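Long-range contacts in Lin0012 protein (Listeria innocua, PDB 3K17), which probably phosphorylates phosphomevalonate at the expense of ATP, the second of three steps from mevalonate to isopentenyl diphosphate: residues K14-A22 / K312-I323; Y38-S46 / A123-K134. All coordinates share one frame; numbering follows the deposited sequence.

The two contacts meet the same large mixed sheet at neighbouring strands, 7-18 and 37-45, but lie on opposite sides of the chain's centre. Their centres are 27 Å apart and their nearest atoms about 8 Å apart, without touching. Contact 1 joins the end of strand 7-18 to a glycine-rich turn in the C-terminal part, and contact 2, nested in the loop it closes, packs helix 119-135 onto the sheet. In related GHMP kinases the loop leading into this helix holds the nucleotide phosphates. Leu-117 of that loop is backbone-bonded to Lys-14, so contact 1 probably borders the active site, whereas contact 2 starts just past that loop and runs away along the sheet.

Contact 1: K14-A22 / K312-I323; sequences KLYVAGEYA and KSSGSGGGDCGI
Glu-20 and Lys-312 approach head-on in a buried salt bridge between the loop after strand 7-18 and strand 310-313. Along the glutamate, Glu-20 CB lies 3.5 Å from Gly-315 O, and CG stays against the same glycine, touching both its O and N. A bend at chi2 (106°) then turns CD and its oxygens to the lysine. Lys-312 NZ sits in the fork of the carboxylate, 2.7 Å from Glu-20 OE1 and 2.7 Å from Glu-20 OE2, using the syn lone pair of each. The anti lone pair of Glu-20 OE2 accepts Gly-315 N at 2.7 Å (N-H...O 166°), which helps fix the carboxylate's rotation. A long lysine suits its place: bent at chi3 and chi4, it brings NZ among four oxygens that must share its three protons, the others being Ser-313 O and, with NZ above the carbonyl plane, Val-17 O at 3.0 Å.

Ser-314 is small enough to fit against the strand. Its OG donates in plane to a lone pair of Tyr-16 O (2.6 Å) and accepts from a water held by Tyr-16 N and Lys-14 NZ. Farther along the turn, the partly exposed Tyr-21 reaches over, its OH donating in the carbonyl plane to Ser-316 O at 2.6 Å. The backbone angles of Gly-315, with phi at 97°, leave no room for a side chain, which suits glycine. Behind the polar cluster Leu-15 and Ile-323 lie alongside each other, running opposite ways, with Leu-15 CD1 4.1 Å from Ile-323 CG2, while Ile-323 CD1 lies across Val-17.

The glycine- and serine-rich turn between antiparallel strands, docked on segment Lys-14 to Glu-20, is consistent with the pairing of the first and third conserved GHMP kinase motifs.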
ATOM      1  N   LYS A  14      21.018  18.886 -29.030  1.00 14.28           N
ATOM      2  CA  LYS A  14      20.815  18.292 -30.348  1.00 16.28           C
ATOM      3  C   LYS A  14      19.535  18.748 -31.021  1.00 17.46           C
ATOM      4  O   LYS A  14      18.595  19.194 -30.370  1.00 16.11           O
ATOM      5  CB  LYS A  14      20.775  16.766 -30.228  1.00 15.33           C
ATOM      6  CG  LYS A  14      19.519  16.246 -29.487  1.00 15.46           C
ATOM      7  CD  LYS A  14      18.361  15.912 -30.444  1.00 15.11           C
ATOM      8  CE  LYS A  14      16.995  15.967 -29.750  1.00 15.67           C
ATOM      9  NZ  LYS A  14      16.547  17.389 -29.547  1.00 19.05           N
ATOM     10  N   LEU A  15      19.511  18.600 -32.338  1.00 17.11           N
ATOM     11  CA  LEU A  15      18.356  18.947 -33.143  1.00 16.31           C
ATOM     12  C   LEU A  15      18.235  17.963 -34.291  1.00 18.36           C
ATOM     13  O   LEU A  15      19.174  17.804 -35.074  1.00 17.21           O
ATOM     14  CB  LEU A  15      18.498  20.362 -33.716  1.00 18.08           C
ATOM     15  CG  LEU A  15      18.133  21.526 -32.790  1.00 18.77           C
ATOM     16  CD1 LEU A  15      18.450  22.848 -33.466  1.00 19.44           C
ATOM     17  CD2 LEU A  15      16.639  21.436 -32.440  1.00 16.83           C
ATOM     18  N   TYR A  16      17.096  17.285 -34.378  1.00 16.54           N
ATOM     19  CA  TYR A  16      16.863  16.375 -35.486  1.00 17.32           C
ATOM     20  C   TYR A  16      16.698  17.275 -36.698  1.00 18.80           C
ATOM     21  O   TYR A  16      16.105  18.355 -36.601  1.00 17.26           O
ATOM     22  CB  TYR A  16      15.580  15.575 -35.268  1.00 15.77           C
ATOM     23  CG  TYR A  16      15.797  14.281 -34.519  1.00 17.25           C
ATOM     24  CD1 TYR A  16      16.229  13.137 -35.189  1.00 16.35           C
ATOM     25  CD2 TYR A  16      15.614  14.211 -33.140  1.00 14.40           C
ATOM     26  CE1 TYR A  16      16.476  11.956 -34.512  1.00 17.07           C
ATOM     27  CE2 TYR A  16      15.861  13.029 -32.445  1.00 17.25           C
ATOM     28  CZ  TYR A  16      16.294  11.906 -33.140  1.00 18.86           C
ATOM     29  OH  TYR A  16      16.555  10.736 -32.470  1.00 20.13           O
ATOM     30  N   VAL A  17      17.225  16.841 -37.837  1.00 19.11           N
ATOM     31  CA  VAL A  17      17.122  17.630 -39.059  1.00 18.31           C
ATOM     32  C   VAL A  17      16.181  16.940 -40.044  1.00 19.94           C
ATOM     33  O   VAL A  17      15.453  17.602 -40.771  1.00 20.24           O
ATOM     34  CB  VAL A  17      18.501  17.823 -39.719  1.00 18.83           C
ATOM     35  CG1 VAL A  17      18.348  18.575 -41.042  1.00 18.23           C
ATOM     36  CG2 VAL A  17      19.421  18.594 -38.781  1.00 17.60           C
ATOM     37  N   ALA A  18      16.190  15.608 -40.034  1.00 18.64           N
ATOM     38  CA  ALA A  18      15.346  14.813 -40.916  1.00 20.81           C
ATOM     39  C   ALA A  18      15.271  13.366 -40.432  1.00 19.75           C
ATOM     40  O   ALA A  18      16.176  12.885 -39.762  1.00 19.78           O
ATOM     41  CB  ALA A  18      15.911  14.849 -42.340  1.00 19.82           C
ATOM     42  N   GLY A  19      14.187  12.681 -40.771  1.00 20.10           N
ATOM     43  CA  GLY A  19      14.041  11.287 -40.388  1.00 21.30           C
ATOM     44  C   GLY A  19      13.360  11.008 -39.061  1.00 22.13           C
ATOM     45  O   GLY A  19      13.308   9.853 -38.631  1.00 20.45           O
ATOM     46  N   GLU A  20      12.832  12.045 -38.413  1.00 22.20           N
ATOM     47  CA  GLU A  20      12.162  11.867 -37.125  1.00 23.14           C
ATOM     48  C   GLU A  20      10.967  10.923 -37.216  1.00 23.46           C
ATOM     49  O   GLU A  20      10.283  10.862 -38.242  1.00 25.16           O
ATOM     50  CB  GLU A  20      11.683  13.208 -36.563  1.00 25.00           C
ATOM     51  CG  GLU A  20      12.770  14.243 -36.387  1.00 26.60           C
ATOM     52  CD  GLU A  20      12.699  15.332 -37.444  1.00 29.43           C
ATOM     53  OE1 GLU A  20      12.677  14.992 -38.644  1.00 28.61           O
ATOM     54  OE2 GLU A  20      12.668  16.524 -37.072  1.00 26.78           O
ATOM     55  N   TYR A  21      10.723  10.218 -36.113  1.00 21.65           N
ATOM     56  CA  TYR A  21       9.644   9.248 -35.970  1.00 23.42           C
ATOM     57  C   TYR A  21      10.017   7.923 -36.606  1.00 22.57           C
ATOM     58  O   TYR A  21       9.992   6.890 -35.942  1.00 21.09           O
ATOM     59  CB  TYR A  21       8.335   9.795 -36.551  1.00 24.87           C
ATOM     60  CG  TYR A  21       7.645  10.759 -35.605  1.00 27.15           C
ATOM     61  CD1 TYR A  21       6.953  10.289 -34.485  1.00 27.66           C
ATOM     62  CD2 TYR A  21       7.727  12.139 -35.796  1.00 25.42           C
ATOM     63  CE1 TYR A  21       6.364  11.166 -33.578  1.00 27.26           C
ATOM     64  CE2 TYR A  21       7.139  13.029 -34.894  1.00 26.21           C
ATOM     65  CZ  TYR A  21       6.461  12.535 -33.787  1.00 28.07           C
ATOM     66  OH  TYR A  21       5.887  13.406 -32.881  1.00 28.98           O
ATOM     67  N   ALA A  22      10.390   7.953 -37.880  1.00 22.27           N
ATOM     68  CA  ALA A  22      10.780   6.731 -38.571  1.00 22.49           C
ATOM     69  C   ALA A  22      12.050   6.182 -37.927  1.00 22.65           C
ATOM     70  O   ALA A  22      12.254   4.967 -37.840  1.00 22.58           O
ATOM     71  CB  ALA A  22      11.027   7.022 -40.050  1.00 22.96           C
ATOM     72  N   LYS A 312      11.210  23.059 -41.384  1.00 20.99           N
ATOM     73  CA  LYS A 312      10.347  22.033 -40.810  1.00 19.63           C
ATOM     74  C   LYS A 312      10.506  21.966 -39.302  1.00 19.34           C
ATOM     75  O   LYS A 312      11.385  22.604 -38.729  1.00 19.44           O
ATOM     76  CB  LYS A 312      10.694  20.658 -41.405  1.00 18.89           C
ATOM     77  CG  LYS A 312      12.160  20.260 -41.228  1.00 18.85           C
ATOM     78  CD  LYS A 312      12.463  18.852 -41.760  1.00 19.65           C
ATOM     79  CE  LYS A 312      11.896  17.742 -40.872  1.00 19.30           C
ATOM     80  NZ  LYS A 312      12.714  17.488 -39.641  1.00 18.91           N
ATOM     81  N   SER A 313       9.647  21.185 -38.661  1.00 19.87           N
ATOM     82  CA  SER A 313       9.739  21.020 -37.225  1.00 20.98           C
ATOM     83  C   SER A 313      10.956  20.135 -36.991  1.00 20.88           C
ATOM     84  O   SER A 313      11.371  19.382 -37.881  1.00 20.47           O
ATOM     85  CB  SER A 313       8.479  20.343 -36.682  1.00 21.06           C
ATOM     86  OG  SER A 313       8.196  19.150 -37.399  1.00 25.25           O
ATOM     87  N   SER A 314      11.540  20.242 -35.804  1.00 20.53           N
ATOM     88  CA  SER A 314      12.700  19.438 -35.456  1.00 20.16           C
ATOM     89  C   SER A 314      12.350  18.556 -34.266  1.00 21.79           C
ATOM     90  O   SER A 314      12.070  19.044 -33.169  1.00 21.53           O
ATOM     91  CB  SER A 314      13.898  20.329 -35.108  1.00 18.34           C
ATOM     92  OG  SER A 314      14.962  19.540 -34.595  1.00 18.10           O
ATOM     93  N   GLY A 315      12.369  17.251 -34.491  1.00 22.91           N
ATOM     94  CA  GLY A 315      12.043  16.323 -33.429  1.00 24.31           C
ATOM     95  C   GLY A 315      10.602  15.854 -33.482  1.00 24.49           C
ATOM     96  O   GLY A 315      10.068  15.519 -34.544  1.00 23.29           O
ATOM     97  N   SER A 316       9.963  15.848 -32.322  1.00 25.17           N
ATOM     98  CA  SER A 316       8.587  15.395 -32.204  1.00 26.45           C
ATOM     99  C   SER A 316       7.574  16.359 -32.798  1.00 24.29           C
ATOM    100  O   SER A 316       6.462  15.961 -33.129  1.00 24.67           O
ATOM    101  CB  SER A 316       8.244  15.179 -30.730  1.00 28.64           C
ATOM    102  OG  SER A 316       8.201  16.427 -30.051  1.00 34.03           O
ATOM    103  N   GLY A 317       7.955  17.620 -32.944  1.00 23.43           N
ATOM    104  CA  GLY A 317       7.004  18.593 -33.448  1.00 23.22           C
ATOM    105  C   GLY A 317       6.034  18.872 -32.309  1.00 22.27           C
ATOM    106  O   GLY A 317       6.322  18.527 -31.166  1.00 22.89           O
ATOM    107  N   GLY A 318       4.888  19.479 -32.602  1.00 21.25           N
ATOM    108  CA  GLY A 318       3.934  19.772 -31.547  1.00 21.25           C
ATOM    109  C   GLY A 318       4.376  20.976 -30.734  1.00 21.73           C
ATOM    110  O   GLY A 318       3.653  21.449 -29.856  1.00 22.68           O
ATOM    111  N   GLY A 319       5.566  21.482 -31.051  1.00 21.45           N
ATOM    112  CA  GLY A 319       6.124  22.617 -30.342  1.00 18.34           C
ATOM    113  C   GLY A 319       7.635  22.569 -30.462  1.00 19.83           C
ATOM    114  O   GLY A 319       8.167  22.160 -31.495  1.00 18.95           O
ATOM    115  N   ASP A 320       8.328  22.959 -29.399  1.00 17.95           N
ATOM    116  CA  ASP A 320       9.782  22.969 -29.390  1.00 19.39           C
ATOM    117  C   ASP A 320      10.336  23.800 -30.548  1.00 18.43           C
ATOM    118  O   ASP A 320       9.767  24.835 -30.886  1.00 19.27           O
ATOM    119  CB  ASP A 320      10.338  21.538 -29.422  1.00 17.55           C
ATOM    120  CG  ASP A 320      10.139  20.808 -28.098  1.00 20.80           C
ATOM    121  OD1 ASP A 320       9.882  21.481 -27.071  1.00 16.43           O
ATOM    122  OD2 ASP A 320      10.247  19.563 -28.079  1.00 22.72           O
ATOM    123  N   CYS A 321      11.429  23.356 -31.163  1.00 18.19           N
ATOM    124  CA  CYS A 321      12.026  24.128 -32.248  1.00 17.15           C
ATOM    125  C   CYS A 321      11.719  23.690 -33.666  1.00 18.52           C
ATOM    126  O   CYS A 321      11.453  22.513 -33.941  1.00 18.84           O
ATOM    127  CB  CYS A 321      13.549  24.157 -32.110  1.00 17.09           C
ATOM    128  SG  CYS A 321      14.189  24.907 -30.600  1.00 16.97           S
ATOM    129  N   GLY A 322      11.771  24.672 -34.561  1.00 16.98           N
ATOM    130  CA  GLY A 322      11.605  24.430 -35.979  1.00 16.83           C
ATOM    131  C   GLY A 322      12.975  24.814 -36.529  1.00 18.24           C
ATOM    132  O   GLY A 322      13.705  25.557 -35.867  1.00 15.19           O
ATOM    133  N   ILE A 323      13.340  24.321 -37.710  1.00 17.50           N
ATOM    134  CA  ILE A 323      14.647  24.638 -38.296  1.00 19.91           C
ATOM    135  C   ILE A 323      14.511  24.979 -39.779  1.00 20.26           C
ATOM    136  O   ILE A 323      13.511  24.635 -40.408  1.00 19.76           O
ATOM    137  CB  ILE A 323      15.627  23.447 -38.189  1.00 17.26           C
ATOM    138  CG1 ILE A 323      15.025  22.229 -38.897  1.00 19.66           C
ATOM    139  CG2 ILE A 323      15.935  23.150 -36.730  1.00 17.50           C
ATOM    140  CD1 ILE A 323      15.948  21.032 -38.986  1.00 21.35           C
TER
HETATM  141  O   HOH W   1      15.118  17.836 -32.349  1.00 15.36           O
HETATM  142  O   HOH W   2       9.908  17.085 -36.807  1.00 24.57           O

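Contact 2: Y38-S46 / A123-K134; sequences YITLTLEDS and ATVAVINALMTK
Leu-41 straddles the small side chains of Ala-126 and Ala-130 at the centre of this helix-on-sheet contact. Its CG lies opposite the backbone N (chi1 -168°), which carries both methyls down to the helix: Leu-41 CD2 rests 3.6 Å from Ala-130 CB, while Leu-41 CD1 lies 3.5 Å from Ala-126 O and also touches Val-127 CG2. Alanines suit these places, since their short side chains let the leucine reach the helix backbone and let the strand and helix axes approach to 8.5 Å. Toward the start of the helical segment Ile-39 divides its branches, Ile-39 CG2 meeting Ala-126 CB at 3.9 Å and Ile-39 CD1 pressing on the backbone of Ala-123, 3.3 Å from Ala-123 N. Ile-103 of the neighbouring strand 99-105 flanks both side chains.

Farther along, Leu-43 is still buried, but its side-chain contacts are longer. Leu-43 CD1 is 3.8 Å from Ala-130 O and 4.3 Å from both Ala-130 CB and Leu-131 CD2, and its other methyl, CD2, lies across the aliphatic stem of Lys-134. The open side of the contact comes here: Lys-134 leaves the helix with CG anti to N (chi1 174°) and bends once, at chi2, before running out straight to the exposed Asp-45. There Lys-134 NZ donates to Asp-45 OD1 at 2.7 Å, on the syn side but 25° out of the carboxylate plane. A lysine suits this solvent-side edge, its methylenes continuing the apolar floor and its charge ending at the solvent.

Val-127 and Leu-131, at the flank of the interface, also touch helix 76-91, on Ala-81, Ile-82 and Ala-85. Helix 119-135 lying over strands 7-18 and 37-45 is consistent with the S5-like alpha/beta fold of the GHMP kinase N-terminal domain.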
ATOM      1  N   TYR A  38      25.045  24.230 -24.344  1.00 15.98           N
ATOM      2  CA  TYR A  38      25.525  23.091 -23.591  1.00 15.85           C
ATOM      3  C   TYR A  38      25.025  22.798 -22.189  1.00 16.50           C
ATOM      4  O   TYR A  38      24.483  23.649 -21.478  1.00 14.04           O
ATOM      5  CB  TYR A  38      27.054  23.199 -23.490  1.00 16.85           C
ATOM      6  CG  TYR A  38      27.758  23.339 -24.822  1.00 17.93           C
ATOM      7  CD1 TYR A  38      28.328  22.228 -25.443  1.00 17.03           C
ATOM      8  CD2 TYR A  38      27.795  24.567 -25.491  1.00 18.06           C
ATOM      9  CE1 TYR A  38      28.909  22.322 -26.686  1.00 16.63           C
ATOM     10  CE2 TYR A  38      28.380  24.676 -26.758  1.00 19.91           C
ATOM     11  CZ  TYR A  38      28.934  23.541 -27.344  1.00 18.84           C
ATOM     12  OH  TYR A  38      29.511  23.601 -28.586  1.00 18.25           O
ATOM     13  N   ILE A  39      25.248  21.547 -21.818  1.00 15.63           N
ATOM     14  CA  ILE A  39      25.002  21.077 -20.482  1.00 18.06           C
ATOM     15  C   ILE A  39      26.464  21.018 -20.042  1.00 18.44           C
ATOM     16  O   ILE A  39      27.327  20.570 -20.814  1.00 19.08           O
ATOM     17  CB  ILE A  39      24.364  19.670 -20.471  1.00 19.99           C
ATOM     18  CG1 ILE A  39      22.833  19.822 -20.436  1.00 20.97           C
ATOM     19  CG2 ILE A  39      24.888  18.866 -19.279  1.00 16.10           C
ATOM     20  CD1 ILE A  39      22.070  18.533 -20.433  1.00 28.76           C
ATOM     21  N   THR A  40      26.761  21.513 -18.845  1.00 18.15           N
ATOM     22  CA  THR A  40      28.133  21.502 -18.344  1.00 18.19           C
ATOM     23  C   THR A  40      28.212  20.686 -17.064  1.00 18.26           C
ATOM     24  O   THR A  40      27.498  20.960 -16.102  1.00 19.89           O
ATOM     25  CB  THR A  40      28.629  22.933 -18.042  1.00 18.70           C
ATOM     26  OG1 THR A  40      28.579  23.713 -19.239  1.00 21.32           O
ATOM     27  CG2 THR A  40      30.062  22.911 -17.525  1.00 20.78           C
ATOM     28  N   LEU A  41      29.070  19.674 -17.058  1.00 17.68           N
ATOM     29  CA  LEU A  41      29.241  18.841 -15.873  1.00 17.79           C
ATOM     30  C   LEU A  41      30.660  19.051 -15.334  1.00 19.79           C
ATOM     31  O   LEU A  41      31.643  18.778 -16.026  1.00 17.64           O
ATOM     32  CB  LEU A  41      29.008  17.361 -16.226  1.00 14.36           C
ATOM     33  CG  LEU A  41      28.869  16.414 -15.029  1.00 17.82           C
ATOM     34  CD1 LEU A  41      28.217  15.118 -15.460  1.00 14.06           C
ATOM     35  CD2 LEU A  41      30.242  16.152 -14.401  1.00 17.98           C
ATOM     36  N   THR A  42      30.757  19.558 -14.106  1.00 20.53           N
ATOM     37  CA  THR A  42      32.053  19.794 -13.472  1.00 21.23           C
ATOM     38  C   THR A  42      32.282  18.707 -12.420  1.00 22.12           C
ATOM     39  O   THR A  42      31.460  18.517 -11.515  1.00 22.16           O
ATOM     40  CB  THR A  42      32.093  21.199 -12.832  1.00 23.86           C
ATOM     41  OG1 THR A  42      31.813  22.182 -13.839  1.00 21.98           O
ATOM     42  CG2 THR A  42      33.469  21.486 -12.232  1.00 23.73           C
ATOM     43  N   LEU A  43      33.387  17.981 -12.558  1.00 20.49           N
ATOM     44  CA  LEU A  43      33.714  16.888 -11.646  1.00 21.51           C
ATOM     45  C   LEU A  43      35.008  17.122 -10.886  1.00 24.24           C
ATOM     46  O   LEU A  43      35.978  17.644 -11.433  1.00 26.31           O
ATOM     47  CB  LEU A  43      33.813  15.569 -12.423  1.00 17.72           C
ATOM     48  CG  LEU A  43      34.300  14.308 -11.694  1.00 19.59           C
ATOM     49  CD1 LEU A  43      33.846  13.086 -12.461  1.00 19.91           C
ATOM     50  CD2 LEU A  43      35.831  14.311 -11.554  1.00 20.81           C
ATOM     51  N   GLU A  44      35.022  16.717  -9.624  1.00 26.20           N
ATOM     52  CA  GLU A  44      36.203  16.882  -8.793  1.00 28.48           C
ATOM     53  C   GLU A  44      36.198  15.814  -7.712  1.00 28.53           C
ATOM     54  O   GLU A  44      35.156  15.231  -7.415  1.00 26.66           O
ATOM     55  CB  GLU A  44      36.195  18.270  -8.148  1.00 29.77           C
ATOM     56  CG  GLU A  44      35.122  18.440  -7.092  1.00 33.58           C
ATOM     57  CD  GLU A  44      34.899  19.889  -6.701  1.00 37.18           C
ATOM     58  OE1 GLU A  44      34.422  20.669  -7.551  1.00 40.11           O
ATOM     59  OE2 GLU A  44      35.199  20.247  -5.540  1.00 39.18           O
ATOM     60  N   ASP A  45      37.364  15.550  -7.130  1.00 29.13           N
ATOM     61  CA  ASP A  45      37.456  14.563  -6.063  1.00 28.60           C
ATOM     62  C   ASP A  45      36.811  15.180  -4.838  1.00 27.74           C
ATOM     63  O   ASP A  45      36.829  16.394  -4.670  1.00 28.77           O
ATOM     64  CB  ASP A  45      38.915  14.230  -5.741  1.00 29.37           C
ATOM     65  CG  ASP A  45      39.651  13.620  -6.918  1.00 32.74           C
ATOM     66  OD1 ASP A  45      39.153  12.619  -7.484  1.00 34.04           O
ATOM     67  OD2 ASP A  45      40.733  14.138  -7.271  1.00 33.49           O
ATOM     68  N   SER A  46      36.241  14.338  -3.988  1.00 28.73           N
ATOM     69  CA  SER A  46      35.596  14.792  -2.766  1.00 29.94           C
ATOM     70  C   SER A  46      35.713  13.678  -1.734  1.00 29.94           C
ATOM     71  O   SER A  46      36.245  12.612  -2.031  1.00 29.16           O
ATOM     72  CB  SER A  46      34.120  15.112  -3.030  1.00 30.27           C
ATOM     73  OG  SER A  46      33.448  13.995  -3.588  1.00 33.13           O
ATOM     74  N   ALA A 123      22.421  15.228 -20.688  1.00 13.53           N
ATOM     75  CA  ALA A 123      22.811  14.991 -19.305  1.00 12.42           C
ATOM     76  C   ALA A 123      23.419  13.596 -19.185  1.00 11.92           C
ATOM     77  O   ALA A 123      24.450  13.398 -18.531  1.00 11.76           O
ATOM     78  CB  ALA A 123      21.587  15.122 -18.383  1.00 14.83           C
ATOM     79  N   THR A 124      22.767  12.624 -19.808  1.00 13.15           N
ATOM     80  CA  THR A 124      23.255  11.253 -19.780  1.00 12.32           C
ATOM     81  C   THR A 124      24.687  11.192 -20.350  1.00 14.17           C
ATOM     82  O   THR A 124      25.593  10.609 -19.749  1.00 13.27           O
ATOM     83  CB  THR A 124      22.340  10.339 -20.611  1.00 13.02           C
ATOM     84  OG1 THR A 124      21.021  10.359 -20.057  1.00 14.12           O
ATOM     85  CG2 THR A 124      22.857   8.906 -20.601  1.00 10.08           C
ATOM     86  N   VAL A 125      24.877  11.803 -21.510  1.00 13.84           N
ATOM     87  CA  VAL A 125      26.187  11.815 -22.170  1.00 13.51           C
ATOM     88  C   VAL A 125      27.240  12.541 -21.329  1.00 15.45           C
ATOM     89  O   VAL A 125      28.403  12.139 -21.314  1.00 16.83           O
ATOM     90  CB  VAL A 125      26.082  12.464 -23.582  1.00 13.48           C
ATOM     91  CG1 VAL A 125      27.470  12.725 -24.175  1.00 13.74           C
ATOM     92  CG2 VAL A 125      25.299  11.531 -24.510  1.00 11.49           C
ATOM     93  N   ALA A 126      26.837  13.593 -20.617  1.00 13.63           N
ATOM     94  CA  ALA A 126      27.767  14.337 -19.777  1.00 15.45           C
ATOM     95  C   ALA A 126      28.274  13.449 -18.636  1.00 18.22           C
ATOM     96  O   ALA A 126      29.471  13.445 -18.319  1.00 18.49           O
ATOM     97  CB  ALA A 126      27.091  15.600 -19.214  1.00 11.70           C
ATOM     98  N   VAL A 127      27.365  12.693 -18.022  1.00 15.12           N
ATOM     99  CA  VAL A 127      27.750  11.805 -16.937  1.00 13.57           C
ATOM    100  C   VAL A 127      28.708  10.716 -17.442  1.00 15.50           C
ATOM    101  O   VAL A 127      29.759  10.472 -16.837  1.00 14.04           O
ATOM    102  CB  VAL A 127      26.500  11.139 -16.295  1.00 13.94           C
ATOM    103  CG1 VAL A 127      26.921   9.997 -15.359  1.00  9.28           C
ATOM    104  CG2 VAL A 127      25.696  12.198 -15.518  1.00 11.38           C
ATOM    105  N   ILE A 128      28.355  10.071 -18.550  1.00 12.91           N
ATOM    106  CA  ILE A 128      29.203   9.005 -19.081  1.00 15.41           C
ATOM    107  C   ILE A 128      30.588   9.552 -19.427  1.00 17.12           C
ATOM    108  O   ILE A 128      31.604   8.965 -19.050  1.00 17.80           O
ATOM    109  CB  ILE A 128      28.569   8.345 -20.332  1.00 17.27           C
ATOM    110  CG1 ILE A 128      27.240   7.666 -19.950  1.00 15.00           C
ATOM    111  CG2 ILE A 128      29.554   7.333 -20.959  1.00 15.98           C
ATOM    112  CD1 ILE A 128      27.352   6.609 -18.862  1.00 13.41           C
ATOM    113  N   ASN A 129      30.632  10.675 -20.137  1.00 18.37           N
ATOM    114  CA  ASN A 129      31.915  11.263 -20.499  1.00 19.40           C
ATOM    115  C   ASN A 129      32.731  11.675 -19.294  1.00 19.89           C
ATOM    116  O   ASN A 129      33.941  11.443 -19.258  1.00 19.03           O
ATOM    117  CB  ASN A 129      31.738  12.466 -21.416  1.00 19.73           C
ATOM    118  CG  ASN A 129      31.786  12.082 -22.874  1.00 22.40           C
ATOM    119  OD1 ASN A 129      32.411  11.092 -23.234  1.00 29.31           O
ATOM    120  ND2 ASN A 129      31.146  12.868 -23.722  1.00 26.16           N
ATOM    121  N   ALA A 130      32.078  12.282 -18.309  1.00 16.96           N
ATOM    122  CA  ALA A 130      32.779  12.712 -17.105  1.00 17.62           C
ATOM    123  C   ALA A 130      33.386  11.546 -16.321  1.00 18.02           C
ATOM    124  O   ALA A 130      34.520  11.632 -15.868  1.00 21.06           O
ATOM    125  CB  ALA A 130      31.840  13.509 -16.202  1.00 17.02           C
ATOM    126  N   LEU A 131      32.642  10.457 -16.157  1.00 19.78           N
ATOM    127  CA  LEU A 131      33.155   9.321 -15.394  1.00 18.83           C
ATOM    128  C   LEU A 131      34.190   8.510 -16.165  1.00 20.68           C
ATOM    129  O   LEU A 131      35.111   7.952 -15.566  1.00 19.78           O
ATOM    130  CB  LEU A 131      32.009   8.407 -14.930  1.00 17.96           C
ATOM    131  CG  LEU A 131      31.093   9.016 -13.850  1.00 19.56           C
ATOM    132  CD1 LEU A 131      29.905   8.112 -13.576  1.00 15.71           C
ATOM    133  CD2 LEU A 131      31.891   9.241 -12.580  1.00 18.43           C
HETATM  134  N   MSE A 132      34.039   8.424 -17.483  1.00 20.60           N
HETATM  135  CA  MSE A 132      35.009   7.687 -18.273  1.00 22.49           C
HETATM  136  C   MSE A 132      36.317   8.474 -18.340  1.00 22.64           C
HETATM  137  O   MSE A 132      37.397   7.900 -18.201  1.00 23.79           O
HETATM  138  CB  MSE A 132      34.487   7.411 -19.682  1.00 22.46           C
HETATM  139  CG  MSE A 132      33.333   6.410 -19.744  1.00 24.61           C
HETATM  140 SE   MSE A 132      33.666   4.714 -18.863  1.00 35.40          SE
HETATM  141  CE  MSE A 132      32.871   5.114 -17.126  1.00 28.91           C
ATOM    142  N   THR A 133      36.226   9.784 -18.538  1.00 21.97           N
ATOM    143  CA  THR A 133      37.429  10.608 -18.609  1.00 24.17           C
ATOM    144  C   THR A 133      38.185  10.499 -17.283  1.00 25.17           C
ATOM    145  O   THR A 133      39.415  10.431 -17.254  1.00 25.19           O
ATOM    146  CB  THR A 133      37.094  12.098 -18.870  1.00 24.37           C
ATOM    147  OG1 THR A 133      36.438  12.233 -20.135  1.00 24.15           O
ATOM    148  CG2 THR A 133      38.371  12.939 -18.892  1.00 26.26           C
ATOM    149  N   LYS A 134      37.431  10.453 -16.193  1.00 24.36           N
ATOM    150  CA  LYS A 134      37.989  10.364 -14.851  1.00 24.34           C
ATOM    151  C   LYS A 134      38.525   8.990 -14.444  1.00 26.16           C
ATOM    152  O   LYS A 134      39.557   8.903 -13.779  1.00 27.72           O
ATOM    153  CB  LYS A 134      36.925  10.801 -13.834  1.00 25.12           C
ATOM    154  CG  LYS A 134      37.316  10.633 -12.375  1.00 24.30           C
ATOM    155  CD  LYS A 134      38.442  11.581 -11.977  1.00 27.40           C
ATOM    156  CE  LYS A 134      38.751  11.460 -10.489  1.00 29.64           C
ATOM    157  NZ  LYS A 134      39.853  12.373 -10.071  1.00 30.21           N
TER